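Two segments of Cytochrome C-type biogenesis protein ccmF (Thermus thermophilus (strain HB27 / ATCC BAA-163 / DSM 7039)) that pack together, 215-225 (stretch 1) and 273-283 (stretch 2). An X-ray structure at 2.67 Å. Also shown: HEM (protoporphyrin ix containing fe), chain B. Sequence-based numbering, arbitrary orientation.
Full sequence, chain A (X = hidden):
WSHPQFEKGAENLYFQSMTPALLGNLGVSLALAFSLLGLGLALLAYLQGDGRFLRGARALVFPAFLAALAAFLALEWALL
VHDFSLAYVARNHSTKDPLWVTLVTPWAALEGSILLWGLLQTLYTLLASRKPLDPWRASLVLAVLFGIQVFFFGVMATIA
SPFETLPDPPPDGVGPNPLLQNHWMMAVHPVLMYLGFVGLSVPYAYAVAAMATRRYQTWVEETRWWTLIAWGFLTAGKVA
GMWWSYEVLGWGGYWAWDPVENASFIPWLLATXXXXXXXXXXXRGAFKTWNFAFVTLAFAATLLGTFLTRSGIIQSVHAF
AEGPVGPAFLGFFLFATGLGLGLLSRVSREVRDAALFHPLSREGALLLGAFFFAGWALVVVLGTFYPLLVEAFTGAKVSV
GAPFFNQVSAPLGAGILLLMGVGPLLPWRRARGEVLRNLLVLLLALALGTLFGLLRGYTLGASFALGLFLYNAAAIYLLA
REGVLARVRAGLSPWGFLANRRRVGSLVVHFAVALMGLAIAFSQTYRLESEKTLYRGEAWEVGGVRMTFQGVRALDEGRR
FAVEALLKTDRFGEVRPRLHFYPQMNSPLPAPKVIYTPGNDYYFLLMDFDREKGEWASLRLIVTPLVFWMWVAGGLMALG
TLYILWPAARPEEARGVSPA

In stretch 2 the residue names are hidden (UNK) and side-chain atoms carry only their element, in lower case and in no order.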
# COMPACT_ATOMS: atom_id res chain seq x y z
N ARG A 215 -22.19 21.18 -4.66
CA ARG A 215 -21.45 21.78 -3.55
C ARG A 215 -20.02 21.23 -3.63
O ARG A 215 -19.74 20.15 -3.12
CB ARG A 215 -22.12 21.46 -2.22
CG ARG A 215 -23.51 22.07 -2.09
CD ARG A 215 -24.07 22.01 -0.67
NE ARG A 215 -25.49 21.67 -0.70
CZ ARG A 215 -25.99 20.48 -0.40
NH1 ARG A 215 -25.17 19.50 -0.05
NH2 ARG A 215 -27.30 20.26 -0.45
N TYR A 216 -19.11 22.01 -4.23
CA TYR A 216 -17.88 21.49 -4.80
C TYR A 216 -16.65 21.65 -3.91
O TYR A 216 -15.59 21.11 -4.25
CB TYR A 216 -17.56 22.17 -6.14
CG TYR A 216 -18.66 22.11 -7.16
CD1 TYR A 216 -18.93 20.93 -7.84
CD2 TYR A 216 -19.41 23.24 -7.45
CE1 TYR A 216 -19.94 20.88 -8.78
CE2 TYR A 216 -20.42 23.20 -8.39
CZ TYR A 216 -20.68 22.02 -9.05
OH TYR A 216 -21.68 21.97 -9.98
N GLN A 217 -16.74 22.40 -2.83
CA GLN A 217 -15.58 22.62 -1.98
C GLN A 217 -15.69 21.95 -0.63
O GLN A 217 -14.69 21.42 -0.13
CB GLN A 217 -15.33 24.14 -1.83
CG GLN A 217 -14.82 24.64 -0.48
CD GLN A 217 -13.36 24.29 -0.28
OE1 GLN A 217 -12.63 24.07 -1.24
NE2 GLN A 217 -12.93 24.22 0.98
N THR A 218 -16.91 21.86 -0.08
CA THR A 218 -17.13 21.39 1.29
C THR A 218 -16.82 19.91 1.48
O THR A 218 -16.62 19.48 2.62
CB THR A 218 -18.58 21.66 1.71
OG1 THR A 218 -18.76 21.28 3.08
CG2 THR A 218 -19.56 20.88 0.83
N TRP A 219 -16.78 19.13 0.40
CA TRP A 219 -16.69 17.67 0.48
C TRP A 219 -15.36 17.15 1.01
O TRP A 219 -15.35 16.06 1.59
CB TRP A 219 -16.95 17.07 -0.90
CG TRP A 219 -15.82 17.31 -1.85
CD1 TRP A 219 -15.56 18.47 -2.53
CD2 TRP A 219 -14.78 16.39 -2.23
NE1 TRP A 219 -14.43 18.33 -3.30
CE2 TRP A 219 -13.93 17.06 -3.13
CE3 TRP A 219 -14.48 15.07 -1.89
CZ2 TRP A 219 -12.82 16.45 -3.70
CZ3 TRP A 219 -13.37 14.46 -2.46
CH2 TRP A 219 -12.56 15.15 -3.36
N VAL A 220 -14.25 17.86 0.84
CA VAL A 220 -12.96 17.24 1.12
C VAL A 220 -12.49 17.53 2.54
O VAL A 220 -11.69 16.76 3.09
CB VAL A 220 -11.88 17.62 0.08
CG1 VAL A 220 -11.32 18.99 0.32
CG2 VAL A 220 -10.75 16.59 0.06
N GLU A 221 -13.02 18.57 3.17
CA GLU A 221 -12.62 18.92 4.52
C GLU A 221 -13.45 18.20 5.57
O GLU A 221 -13.01 18.09 6.72
CB GLU A 221 -12.69 20.44 4.69
CG GLU A 221 -13.72 21.09 3.78
CD GLU A 221 -13.80 22.59 3.95
OE1 GLU A 221 -14.88 23.16 3.66
OE2 GLU A 221 -12.78 23.20 4.33
N GLU A 222 -14.62 17.69 5.18
CA GLU A 222 -15.35 16.74 6.00
C GLU A 222 -14.84 15.31 5.86
O GLU A 222 -15.17 14.47 6.70
CB GLU A 222 -16.84 16.76 5.64
CG GLU A 222 -17.47 18.15 5.54
CD GLU A 222 -18.72 18.14 4.67
OE1 GLU A 222 -18.66 17.62 3.54
OE2 GLU A 222 -19.77 18.64 5.13
N THR A 223 -14.06 15.00 4.82
CA THR A 223 -13.67 13.61 4.58
C THR A 223 -12.17 13.38 4.79
O THR A 223 -11.69 12.25 4.59
CB THR A 223 -14.07 13.17 3.16
OG1 THR A 223 -14.04 11.74 3.10
CG2 THR A 223 -13.13 13.70 2.10
N ARG A 224 -11.48 14.39 5.34
CA ARG A 224 -10.02 14.53 5.28
C ARG A 224 -9.29 13.40 6.01
O ARG A 224 -8.21 12.96 5.56
CB ARG A 224 -9.68 15.92 5.84
CG ARG A 224 -8.25 16.19 6.29
CD ARG A 224 -8.04 16.10 7.82
NE ARG A 224 -6.78 16.67 8.31
CZ ARG A 224 -5.54 16.25 8.03
NH1 ARG A 224 -4.51 16.95 8.45
NH2 ARG A 224 -5.31 15.14 7.32
N TRP A 225 -9.88 12.87 7.08
CA TRP A 225 -9.16 11.90 7.89
C TRP A 225 -9.18 10.52 7.24
O TRP A 225 -8.22 9.75 7.39
CB TRP A 225 -9.75 11.88 9.31
CG TRP A 225 -9.36 13.11 10.14
CD1 TRP A 225 -10.23 13.95 10.78
CD2 TRP A 225 -8.04 13.62 10.43
NE1 TRP A 225 -9.54 14.96 11.42
CE2 TRP A 225 -8.20 14.77 11.23
CE3 TRP A 225 -6.73 13.22 10.09
CZ2 TRP A 225 -7.12 15.52 11.69
CZ3 TRP A 225 -5.67 13.97 10.55
CH2 TRP A 225 -5.87 15.11 11.34
N UNK A 273 -0.82 12.55 -4.54
CA UNK A 273 -1.12 13.81 -5.22
C UNK A 273 -2.45 14.33 -4.70
O UNK A 273 -2.60 15.49 -4.40
c UNK A 273 -1.20 13.53 -6.68
N UNK A 274 -3.37 13.42 -4.53
CA UNK A 274 -4.70 13.78 -4.04
C UNK A 274 -4.60 14.34 -2.63
O UNK A 274 -5.20 15.32 -2.38
c UNK A 274 -8.87 13.89 -2.88
c UNK A 274 -8.37 11.98 -1.62
c UNK A 274 -7.21 11.85 -2.33
c UNK A 274 -9.20 13.01 -1.90
c UNK A 274 -6.87 12.73 -3.32
c UNK A 274 -7.70 13.76 -3.59
c UNK A 274 -5.60 12.56 -4.08
N UNK A 275 -3.76 13.78 -1.79
CA UNK A 275 -3.62 14.27 -0.41
C UNK A 275 -3.20 15.74 -0.41
O UNK A 275 -3.78 16.53 0.30
c UNK A 275 -2.56 13.32 1.73
c UNK A 275 -2.57 13.37 0.22
c UNK A 275 -2.04 14.62 2.25
c UNK A 275 -1.67 12.22 2.20
N UNK A 276 -2.20 16.07 -1.20
CA UNK A 276 -1.72 17.45 -1.34
C UNK A 276 -2.81 18.35 -1.94
O UNK A 276 -2.92 19.43 -1.47
c UNK A 276 1.88 15.62 -0.03
c UNK A 276 0.77 16.97 -1.30
c UNK A 276 1.99 17.47 -1.09
n UNK A 276 2.65 16.62 -0.27
n UNK A 276 0.74 15.80 -0.63
c UNK A 276 -0.39 17.47 -2.09
N UNK A 277 -3.56 17.94 -2.97
CA UNK A 277 -4.58 18.82 -3.53
C UNK A 277 -5.72 18.99 -2.52
O UNK A 277 -6.29 20.06 -2.48
c UNK A 277 -4.76 18.52 -5.02
c UNK A 277 -3.44 18.32 -5.68
o UNK A 277 -5.44 17.29 -5.13
N UNK A 278 -6.05 17.95 -1.77
CA UNK A 278 -7.12 18.05 -0.78
C UNK A 278 -6.67 19.03 0.27
O UNK A 278 -7.41 19.88 0.58
c UNK A 278 -7.41 16.73 -0.16
N UNK A 279 -5.42 18.96 0.68
CA UNK A 279 -4.94 19.95 1.65
C UNK A 279 -5.06 21.36 1.08
O UNK A 279 -5.47 22.23 1.80
c UNK A 279 -1.73 22.96 3.95
c UNK A 279 -2.00 21.67 1.97
c UNK A 279 -3.48 19.67 1.90
c UNK A 279 -1.45 22.74 2.64
c UNK A 279 -2.83 20.80 2.63
c UNK A 279 -3.14 21.05 3.94
c UNK A 279 -2.58 22.12 4.60
N UNK A 280 -4.73 21.59 -0.18
CA UNK A 280 -4.80 22.97 -0.71
C UNK A 280 -6.22 23.50 -0.61
O UNK A 280 -6.39 24.57 -0.09
c UNK A 280 -4.32 23.07 -2.16
c UNK A 280 -4.70 24.39 -2.77
c UNK A 280 -2.83 22.89 -2.22
N UNK A 281 -7.19 22.76 -1.10
CA UNK A 281 -8.53 23.33 -1.06
C UNK A 281 -9.06 23.35 0.37
O UNK A 281 -9.77 24.31 0.74
o UNK A 281 -10.76 20.43 -3.55
n UNK A 281 -12.54 20.95 -2.31
c UNK A 281 -11.23 20.94 -2.55
c UNK A 281 -10.33 21.58 -1.51
c UNK A 281 -9.49 22.65 -2.04
N UNK A 282 -8.59 22.39 1.21
CA UNK A 282 -8.84 22.38 2.66
C UNK A 282 -8.38 23.68 3.30
O UNK A 282 -9.01 24.19 4.23
c UNK A 282 -7.80 18.76 3.87
c UNK A 282 -8.12 21.21 3.36
o UNK A 282 -7.07 19.02 4.83
c UNK A 282 -8.74 19.81 3.30
n UNK A 282 -7.78 17.59 3.26
N UNK A 283 -7.29 24.23 2.78
CA UNK A 283 -6.82 25.50 3.29
C UNK A 283 -7.08 26.67 2.34
O UNK A 283 -6.83 27.82 2.74
c UNK A 283 -5.17 24.67 4.97
c UNK A 283 -5.33 25.39 3.64
o UNK A 283 -4.64 24.66 2.62
CHA HEM B . 1.70 17.56 4.13
CHB HEM B . 4.20 19.76 0.53
CHC HEM B . 5.56 15.36 -1.18
CHD HEM B . 3.44 13.30 2.70
C1A HEM B . 2.27 18.50 3.28
C2A HEM B . 2.05 19.90 3.40
C3A HEM B . 2.74 20.51 2.40
C4A HEM B . 3.40 19.52 1.64
CMA HEM B . 2.81 21.99 2.14
CAA HEM B . 1.21 20.60 4.46
CBA HEM B . 1.96 20.72 5.80
CGA HEM B . 3.18 21.59 5.67
O1A HEM B . 4.32 21.10 5.90
O2A HEM B . 3.07 22.79 5.33
C1B HEM B . 4.75 18.71 -0.24
C2B HEM B . 5.39 18.92 -1.48
C3B HEM B . 5.78 17.71 -1.97
C4B HEM B . 5.33 16.72 -1.00
CMB HEM B . 5.63 20.24 -2.15
CAB HEM B . 6.47 17.42 -3.23
CBB HEM B . 5.58 17.02 -4.35
C1C HEM B . 5.17 14.44 -0.23
C2C HEM B . 5.59 13.11 -0.18
C3C HEM B . 4.98 12.56 0.92
C4C HEM B . 4.20 13.54 1.56
CMC HEM B . 6.51 12.38 -1.13
CAC HEM B . 5.13 11.17 1.34
CBC HEM B . 6.09 10.83 2.42
C1D HEM B . 2.72 14.27 3.41
C2D HEM B . 1.83 14.00 4.55
C3D HEM B . 1.34 15.19 4.96
C4D HEM B . 1.94 16.19 4.06
CMD HEM B . 1.53 12.65 5.14
CAD HEM B . 0.37 15.43 6.11
CBD HEM B . -1.02 15.73 5.53
CGD HEM B . -2.12 15.86 6.56
O1D HEM B . -2.58 16.98 6.88
O2D HEM B . -2.59 14.84 7.10
NA HEM B . 3.08 18.30 2.18
NB HEM B . 4.72 17.38 -0.01
NC HEM B . 4.36 14.69 0.84
ND HEM B . 2.74 15.57 3.19
FE HEM B . 3.84 16.50 1.66

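Position 273 carries a single side-chain carbon, a lone CB far from stretch 1, so it is Ala273. Its O accepts the first helical bond of this segment, from N of position 277 at 3.0 Å.

Position 274 shows one carbon followed by a ring of six carbons with no polar atom. One ring carbon comes within 3.9 Å of Trp219 CH2, and the ring also nears Val220. This is Phe274. At chi1 t, the ring reaches stretch 1 although the CA-to-CB bond points sideways. Trp219 CH2 lies at the ring edge, nearest to Phe274 CE1, and Val220 CG2 sits 4.4 Å from Phe274 CZ.

Position 275 has four carbons forked at the second: Leu275. It makes no contact with stretch 1; its CD2 lies 3.6 Å from CBD of the heme.

Position 276 bears one carbon and a five-membered ring of three carbons and two nitrogens, the signature of His276. Out of reach of stretch 1, it binds iron instead, with His276 NE2 2.3 Å from HEM FE.

Position 277 has a CB carrying one oxygen and one carbon, hence Thr277. Its hydroxyl is hydrogen-bonded elsewhere in the structure.

Position 278 again has one carbon, and here smallness coincides with close approach: the CA atoms of Val220 and this residue are 6.2 Å apart, and its CB is 3.4 Å from Val220 CG2. This is Ala278.

Position 279 has one carbon and a six-carbon ring, so Phe279. It does not touch stretch 1; the heme atom CAA lies over one face of its ring, 3.8 Å from Phe279 CZ.

Position 280 has three carbons, two of them borne by CB: Val280, beyond the reach of stretch 1.

Position 281 holds a chain of three carbons, the third carrying one oxygen and one nitrogen. The nitrogen lies 3.1 Å from Gln217 O, and the carbon chain packs on Val220. An amide whose carbon is the third of the chain means glutamine, Gln281. Its CA-to-CB bond points toward stretch 1, and Gln281 NE2 donates to Gln217 O. In return Gln217 NE2 donates to the backbone Gln281 O at 3.2 Å. Gln281 CG is 3.3 Å from Val220 CG1.

Position 282 repeats that pattern of three carbons ending in one oxygen and one nitrogen. Its nitrogen approaches Arg224 CG at 3.4 Å, and its carbon chain lies near Glu221. This is Gln282, with Gln282 CG 4.2 Å from Glu221 CB.

Position 283 has a CB with one oxygen and one carbon, Thr283. It points away and turns its hydroxyl back on the helix, Thr283 OG1 donating to Phe279 O at 2.7 Å.

The contact sets a regular helix against an irregular segment. Val220, within reach of Phe274, Ala278 and Gln281, is the apolar centre, and the paired glutamines exchange side-chain amide for backbone carbonyl beside it. Heme ties both stretches together: His276 holds the iron, while Arg224 NH2 donates to HEM O2D at 2.7 Å, and Arg224 NH1 to HEM O1D at a very short 2.5 Å.

Stretch 2 273-283: AFLHTAFVQQT
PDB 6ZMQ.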